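Local coordinates for Abbfa_003403 (Acinetobacter baumannii, PDB 4ZXH), which is a four-domain nonribosomal peptide synthetase whose condensation, adenylation, carrier and thioesterase domains probably assemble and release a peptide product, at residues A[196-201]-A[330-335]; A[301-306]-A[321-326]. One frame throughout, in Å; residues are numbered along the deposited sequence.

Interaction 1: residues A[196-201]-A[330-335]; sequences DESLIF and HQKIAF. With PNS (4'-phosphopantetheine), chain B.
Ser198 OG is hydrogen-bonded to His330 ND1 at 3.0 Å, lying at the edge of the imidazole, in its plane. The Ser198 hydroxyl sits beside its own backbone N (chi1 -58°), which turns it to the loop. The Phe201 and His330 rings form an offset stack, with centroids 4.4 Å apart and planes tilted by 27°. His330 CD2 stands over one face of the phenyl, 3.4 Å from Phe201 CG. Phe201 CB lies over a face of the imidazole as a CH-pi contact.

Lys332 starts with CG in the crowded position between backbone N and carbonyl carbon. Its chain is extended until a bend at chi4 (72°), passes Ser198 OG with CE and ends tip to tip with Asp196. The salt bridge is long, 3.5 Å from Asp196 OD2 to Lys332 NZ. Ile333 packs against Ser198, with CG1 3.5 Å from Ser198 CB, and its CD1 end reaches Asp196 OD2 tip to tip. The Ile333 and Leu199 side chains cross at about a right angle and touch loosely, CG2 to CD1.

Asp196 is the N-cap residue of helix 197-205. Residues 330-333 form a type I beta turn after helix 313-329, and Ala334 is the N-cap of the next helix, 335-342. Asn299 holds this linker by hydrogen bonds to Gln331 O, Ile333 O and Phe335 N. Trp202 NE1 also bonds to His330 O. The Phe335 ring approaches the 4'-phosphopantetheine, with CD2 3.5 Å from C37 of PNS.

The contact thus joins a helix start to the linker leading into the pantetheine pocket. Ser198 at its edge and Phe201 over one face limit rotation of the His330 ring. Lys332 and the helix start probably favour a negative Asp196.

Interaction 2: residues A[301-306]-A[321-326]; sequences IAIHMD and QEQLRQ
Gln323 leaves its helix with CG anti to the backbone N (chi1 -171°) and stays extended beyond CG (chi2 170°), so its amide reaches across to the strand. Met305 does the reverse. Its chain bends at chi2 and chi3, and this folds the sulfur back toward the amide. The setting is a strand-helix packing in the condensation domain, of the chloramphenicol acetyltransferase-like fold. Strand 302-306 pairs antiparallel with strand 275-279, and helix 313-329 lies against it. The short axes run 9.6 Å apart at closest approach and roughly antiparallel, at 146°.

The one hydrogen bond across the contact runs from Gln323 NE2 to His304 O, at 2.6 Å. It is fairly straight at the hydrogen. The carbonyl oxygen lies close to the amide plane of Gln323, but the donor stands above the carbonyl plane of His304. The amide thus supplies the carbonyl of the buried His304 with a donor from the helix. On the sheet side, backbone hydrogen bonds join Ile301 to Thr280, Ile303 to Ile278 and Met305 to Leu276.

Apolar atoms flank the amide. Ile303 CG2 lies 3.8 Å from Gln323 NE2, the two side chains sliding past each other in opposite directions. The other branch of Ile303, CG1, meets Leu324 CD1 at 4.4 Å, a looser touch. Leu324 also packs on Phe256 of helix 255-271, and Met305 touches Phe316 and Val320 of its partner helix. The contact is buried. The side chain of His304 starts away from the helix, and its ND1 is bonded to Ala205 O.

Back at the amide, Met305 SD rests 3.5 Å from Gln323 OE1.

Interactions 1 and 2 belong to the same condensation domain, and their centres lie about 13 Å apart. Helix 313-329 connects them: it carries 321-326 on the strand side, and the chain then leaves it as the linker 330-335. The two contacts touch where Phe201 CZ packs 4.2 Å from Gln326 C. Asn299, which bonds to the linker, closely precedes residues 301-306. Segment 330-335 reaches the 4'-phosphopantetheine through Phe335, whereas in interaction 2 the side chain of Ile303 stays about 11 Å from it. The pantetheine is also hydrogen-bonded to Arg346 and to Ser1008 N. Ser1008, in the phosphopantetheine attachment range, is probably the serine that carries the group.

Interaction 1: residues A[196-201]-A[330-335]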
loop_
_atom_site.group_PDB
_atom_site.type_symbol
_atom_site.label_atom_id
_atom_site.label_comp_id
_atom_site.label_asym_id
_atom_site.label_seq_id
_atom_site.Cartn_x
_atom_site.Cartn_y
_atom_site.Cartn_z
ATOM N N ASP A 196 29.525 -10.849 12.509
ATOM C CA ASP A 196 29.099 -11.882 13.453
ATOM C C ASP A 196 28.465 -13.060 12.730
ATOM O O ASP A 196 27.569 -12.873 11.905
ATOM C CB ASP A 196 28.112 -11.306 14.478
ATOM C CG ASP A 196 27.877 -12.240 15.662
ATOM O OD1 ASP A 196 28.504 -13.322 15.731
ATOM O OD2 ASP A 196 27.078 -11.877 16.548
ATOM N N GLU A 197 28.923 -14.270 13.055
ATOM C CA GLU A 197 28.468 -15.492 12.389
ATOM C C GLU A 197 26.951 -15.651 12.441
ATOM O O GLU A 197 26.331 -16.024 11.447
ATOM C CB GLU A 197 29.145 -16.720 13.002
ATOM N N SER A 198 26.348 -15.348 13.587
ATOM C CA SER A 198 24.893 -15.419 13.710
ATOM C C SER A 198 24.201 -14.375 12.832
ATOM O O SER A 198 23.148 -14.637 12.265
ATOM C CB SER A 198 24.461 -15.242 15.168
ATOM O OG SER A 198 25.058 -16.229 15.996
ATOM N N LEU A 199 24.794 -13.192 12.714
ATOM C CA LEU A 199 24.215 -12.145 11.878
ATOM C C LEU A 199 24.290 -12.505 10.396
ATOM O O LEU A 199 23.376 -12.215 9.631
ATOM C CB LEU A 199 24.916 -10.817 12.126
ATOM C CG LEU A 199 24.230 -9.560 11.596
ATOM C CD1 LEU A 199 22.764 -9.519 12.006
ATOM C CD2 LEU A 199 24.961 -8.355 12.146
ATOM N N ILE A 200 25.388 -13.134 9.998
ATOM C CA ILE A 200 25.531 -13.599 8.632
ATOM C C ILE A 200 24.487 -14.669 8.319
ATOM O O ILE A 200 23.881 -14.651 7.239
ATOM C CB ILE A 200 26.937 -14.155 8.385
ATOM C CG1 ILE A 200 27.969 -13.048 8.589
ATOM C CG2 ILE A 200 27.049 -14.756 6.995
ATOM C CD1 ILE A 200 29.357 -13.567 8.874
ATOM N N PHE A 201 24.275 -15.587 9.264
ATOM C CA PHE A 201 23.288 -16.651 9.097
ATOM C C PHE A 201 21.926 -16.096 8.690
ATOM O O PHE A 201 21.335 -16.547 7.705
ATOM C CB PHE A 201 23.141 -17.467 10.380
ATOM C CG PHE A 201 22.025 -18.477 10.333
ATOM C CD1 PHE A 201 22.277 -19.790 9.970
ATOM C CD2 PHE A 201 20.718 -18.116 10.657
ATOM C CE1 PHE A 201 21.247 -20.731 9.928
ATOM C CE2 PHE A 201 19.683 -19.051 10.612
ATOM C CZ PHE A 201 19.952 -20.362 10.253
ATOM N N HIS A 330 21.230 -19.547 16.426
ATOM C CA HIS A 330 21.550 -18.142 16.259
ATOM C C HIS A 330 20.443 -17.236 16.775
ATOM O O HIS A 330 20.208 -16.157 16.226
ATOM C CB HIS A 330 21.816 -17.851 14.787
ATOM C CG HIS A 330 22.811 -18.777 14.172
ATOM N ND1 HIS A 330 24.167 -18.669 14.398
ATOM C CD2 HIS A 330 22.648 -19.851 13.363
ATOM C CE1 HIS A 330 24.797 -19.627 13.741
ATOM N NE2 HIS A 330 23.899 -20.358 13.105
ATOM N N GLN A 331 19.773 -17.668 17.836
ATOM C CA GLN A 331 18.612 -16.941 18.333
ATOM C C GLN A 331 19.015 -15.753 19.195
ATOM O O GLN A 331 18.164 -14.954 19.580
ATOM C CB GLN A 331 17.711 -17.864 19.137
ATOM C CG GLN A 331 18.178 -18.045 20.558
ATOM C CD GLN A 331 17.406 -19.111 21.280
ATOM O OE1 GLN A 331 17.386 -20.271 20.859
ATOM N NE2 GLN A 331 16.726 -18.720 22.361
ATOM N N LYS A 332 20.305 -15.637 19.504
ATOM C CA LYS A 332 20.766 -14.546 20.355
ATOM C C LYS A 332 20.578 -13.178 19.679
ATOM O O LYS A 332 20.353 -12.173 20.359
ATOM C CB LYS A 332 22.238 -14.755 20.774
ATOM C CG LYS A 332 23.276 -14.957 19.651
ATOM C CD LYS A 332 24.583 -15.518 20.255
ATOM C CE LYS A 332 25.740 -15.644 19.258
ATOM N NZ LYS A 332 26.327 -14.337 18.850
ATOM N N ILE A 333 20.649 -13.152 18.349
ATOM C CA ILE A 333 20.464 -11.926 17.579
ATOM C C ILE A 333 19.023 -11.430 17.646
ATOM O O ILE A 333 18.091 -12.159 17.289
ATOM C CB ILE A 333 20.850 -12.126 16.093
ATOM C CG1 ILE A 333 22.313 -12.535 15.968
ATOM C CG2 ILE A 333 20.628 -10.860 15.319
ATOM C CD1 ILE A 333 23.252 -11.649 16.771
ATOM N N ALA A 334 18.844 -10.185 18.091
ATOM C CA ALA A 334 17.505 -9.608 18.248
ATOM C C ALA A 334 16.881 -9.350 16.899
ATOM O O ALA A 334 17.585 -9.016 15.938
ATOM C CB ALA A 334 17.562 -8.334 19.043
ATOM N N PHE A 335 15.563 -9.520 16.819
ATOM C CA PHE A 335 14.859 -9.343 15.562
ATOM C C PHE A 335 15.129 -7.963 14.972
ATOM O O PHE A 335 15.304 -7.825 13.767
ATOM C CB PHE A 335 13.363 -9.546 15.751
ATOM C CG PHE A 335 12.587 -9.507 14.472
ATOM C CD1 PHE A 335 12.805 -10.455 13.492
ATOM C CD2 PHE A 335 11.634 -8.527 14.252
ATOM C CE1 PHE A 335 12.107 -10.428 12.313
ATOM C CE2 PHE A 335 10.927 -8.493 13.080
ATOM C CZ PHE A 335 11.162 -9.443 12.105
HETATM O O23 PNS B . 11.672 -0.691 10.835
HETATM P P24 PNS B . 12.666 -0.643 11.966
HETATM O O25 PNS B . 14.133 -0.649 11.630
HETATM O O27 PNS B . 12.355 -1.953 12.854
HETATM C C28 PNS B . 11.045 -2.191 13.359
HETATM C C29 PNS B . 11.067 -3.451 14.205
HETATM C C30 PNS B . 12.109 -3.198 15.297
HETATM C C31 PNS B . 11.471 -4.640 13.332
HETATM C C32 PNS B . 9.664 -3.709 14.774
HETATM O O33 PNS B . 8.728 -3.529 13.698
HETATM C C34 PNS B . 9.574 -5.096 15.382
HETATM O O35 PNS B . 10.270 -5.440 16.336
HETATM N N36 PNS B . 8.703 -5.952 14.867
HETATM C C37 PNS B . 8.544 -7.304 15.379
HETATM C C38 PNS B . 7.096 -7.454 15.845
HETATM C C39 PNS B . 7.039 -8.391 17.012
HETATM O O40 PNS B . 7.923 -8.394 17.856
HETATM N N41 PNS B . 5.973 -9.178 17.018
HETATM C C42 PNS B . 5.613 -10.181 17.992
HETATM C C43 PNS B . 4.515 -10.931 17.266
HETATM S S44 PNS B . 5.257 -12.391 16.524
#

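Interaction 2: residues A[301-306]-A[321-326]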
loop_
_atom_site.group_PDB
_atom_site.type_symbol
_atom_site.label_atom_id
_atom_site.label_comp_id
_atom_site.label_asym_id
_atom_site.label_seq_id
_atom_site.Cartn_x
_atom_site.Cartn_y
_atom_site.Cartn_z
ATOM N N ILE A 301 12.033 -14.760 15.897
ATOM C CA ILE A 301 12.860 -15.170 14.766
ATOM C C ILE A 301 11.995 -15.454 13.544
ATOM O O ILE A 301 10.878 -15.956 13.675
ATOM C CB ILE A 301 13.726 -16.417 15.063
ATOM C CG1 ILE A 301 12.859 -17.604 15.459
ATOM C CG2 ILE A 301 14.784 -16.113 16.101
ATOM C CD1 ILE A 301 13.679 -18.852 15.812
ATOM N N ALA A 302 12.519 -15.125 12.360
ATOM C CA ALA A 302 11.824 -15.387 11.101
ATOM C C ALA A 302 12.374 -16.626 10.368
ATOM O O ALA A 302 13.542 -16.665 9.967
ATOM C CB ALA A 302 11.901 -14.165 10.194
ATOM N N ILE A 303 11.524 -17.636 10.196
ATOM C CA ILE A 303 11.912 -18.835 9.465
ATOM C C ILE A 303 11.390 -18.776 8.038
ATOM O O ILE A 303 10.181 -18.864 7.800
ATOM C CB ILE A 303 11.383 -20.110 10.125
ATOM C CG1 ILE A 303 11.715 -20.139 11.617
ATOM C CG2 ILE A 303 11.939 -21.310 9.423
ATOM C CD1 ILE A 303 13.165 -19.977 11.896
ATOM N N HIS A 304 12.302 -18.618 7.087
ATOM C CA HIS A 304 11.929 -18.580 5.678
ATOM C C HIS A 304 12.173 -19.959 5.069
ATOM O O HIS A 304 13.319 -20.411 4.994
ATOM C CB HIS A 304 12.721 -17.485 4.955
ATOM C CG HIS A 304 12.634 -17.541 3.461
ATOM N ND1 HIS A 304 13.660 -17.113 2.646
ATOM C CD2 HIS A 304 11.649 -17.967 2.634
ATOM C CE1 HIS A 304 13.315 -17.281 1.381
ATOM N NE2 HIS A 304 12.100 -17.799 1.346
ATOM N N MET A 305 11.089 -20.629 4.672
ATOM C CA MET A 305 11.142 -21.965 4.065
ATOM C C MET A 305 10.946 -21.879 2.563
ATOM O O MET A 305 10.065 -21.173 2.085
ATOM C CB MET A 305 10.056 -22.894 4.635
ATOM C CG MET A 305 10.196 -23.314 6.103
ATOM S SD MET A 305 11.535 -24.455 6.426
ATOM C CE MET A 305 11.276 -25.633 5.096
ATOM N N ASP A 306 11.750 -22.614 1.811
ATOM C CA ASP A 306 11.450 -22.786 0.402
ATOM C C ASP A 306 10.736 -24.116 0.258
ATOM O O ASP A 306 11.370 -25.164 0.319
ATOM C CB ASP A 306 12.718 -22.736 -0.448
ATOM C CG ASP A 306 12.423 -22.569 -1.929
ATOM O OD1 ASP A 306 11.254 -22.748 -2.329
ATOM O OD2 ASP A 306 13.355 -22.247 -2.693
ATOM N N GLN A 321 12.085 -29.145 10.813
ATOM C CA GLN A 321 12.706 -29.389 12.102
ATOM C C GLN A 321 14.193 -29.045 12.040
ATOM O O GLN A 321 14.742 -28.480 12.986
ATOM C CB GLN A 321 12.504 -30.842 12.539
ATOM C CG GLN A 321 13.001 -31.127 13.942
ATOM C CD GLN A 321 12.277 -30.306 14.992
ATOM O OE1 GLN A 321 11.074 -30.477 15.216
ATOM N NE2 GLN A 321 13.005 -29.399 15.637
ATOM N N GLU A 322 14.833 -29.360 10.916
ATOM C CA GLU A 322 16.255 -29.084 10.748
ATOM C C GLU A 322 16.536 -27.581 10.571
ATOM O O GLU A 322 17.503 -27.063 11.125
ATOM C CB GLU A 322 16.824 -29.881 9.563
ATOM C CG GLU A 322 18.322 -29.656 9.279
ATOM C CD GLU A 322 19.260 -30.109 10.411
ATOM O OE1 GLU A 322 18.791 -30.681 11.428
ATOM O OE2 GLU A 322 20.487 -29.898 10.271
ATOM N N GLN A 323 15.707 -26.868 9.815
ATOM C CA GLN A 323 15.971 -25.445 9.662
ATOM C C GLN A 323 15.615 -24.732 10.957
ATOM O O GLN A 323 16.189 -23.700 11.291
ATOM C CB GLN A 323 15.208 -24.851 8.478
ATOM C CG GLN A 323 15.636 -23.441 8.162
ATOM C CD GLN A 323 15.075 -22.951 6.857
ATOM O OE1 GLN A 323 14.954 -23.718 5.897
ATOM N NE2 GLN A 323 14.716 -21.661 6.808
ATOM N N LEU A 324 14.676 -25.298 11.700
ATOM C CA LEU A 324 14.352 -24.780 13.016
ATOM C C LEU A 324 15.550 -24.985 13.968
ATOM O O LEU A 324 15.956 -24.054 14.679
ATOM C CB LEU A 324 13.093 -25.457 13.547
ATOM C CG LEU A 324 12.477 -24.862 14.806
ATOM C CD1 LEU A 324 11.919 -23.489 14.522
ATOM C CD2 LEU A 324 11.405 -25.778 15.371
ATOM N N ARG A 325 16.133 -26.187 13.956
ATOM C CA ARG A 325 17.259 -26.497 14.845
ATOM C C ARG A 325 18.439 -25.568 14.594
ATOM O O ARG A 325 19.031 -25.039 15.538
ATOM C CB ARG A 325 17.717 -27.956 14.696
ATOM C CG ARG A 325 18.970 -28.289 15.516
ATOM C CD ARG A 325 19.375 -29.761 15.445
ATOM N NE ARG A 325 19.972 -30.123 14.162
ATOM C CZ ARG A 325 21.279 -30.131 13.916
ATOM N NH1 ARG A 325 22.141 -29.794 14.869
ATOM N NH2 ARG A 325 21.730 -30.478 12.715
ATOM N N GLN A 326 18.783 -25.380 13.325
ATOM C CA GLN A 326 19.885 -24.495 12.962
ATOM C C GLN A 326 19.571 -23.063 13.395
ATOM O O GLN A 326 20.427 -22.378 13.952
ATOM C CB GLN A 326 20.177 -24.553 11.453
ATOM C CG GLN A 326 20.701 -25.899 10.976
ATOM C CD GLN A 326 22.050 -26.262 11.582
ATOM O OE1 GLN A 326 22.978 -25.452 11.594
ATOM N NE2 GLN A 326 22.155 -27.481 12.107
#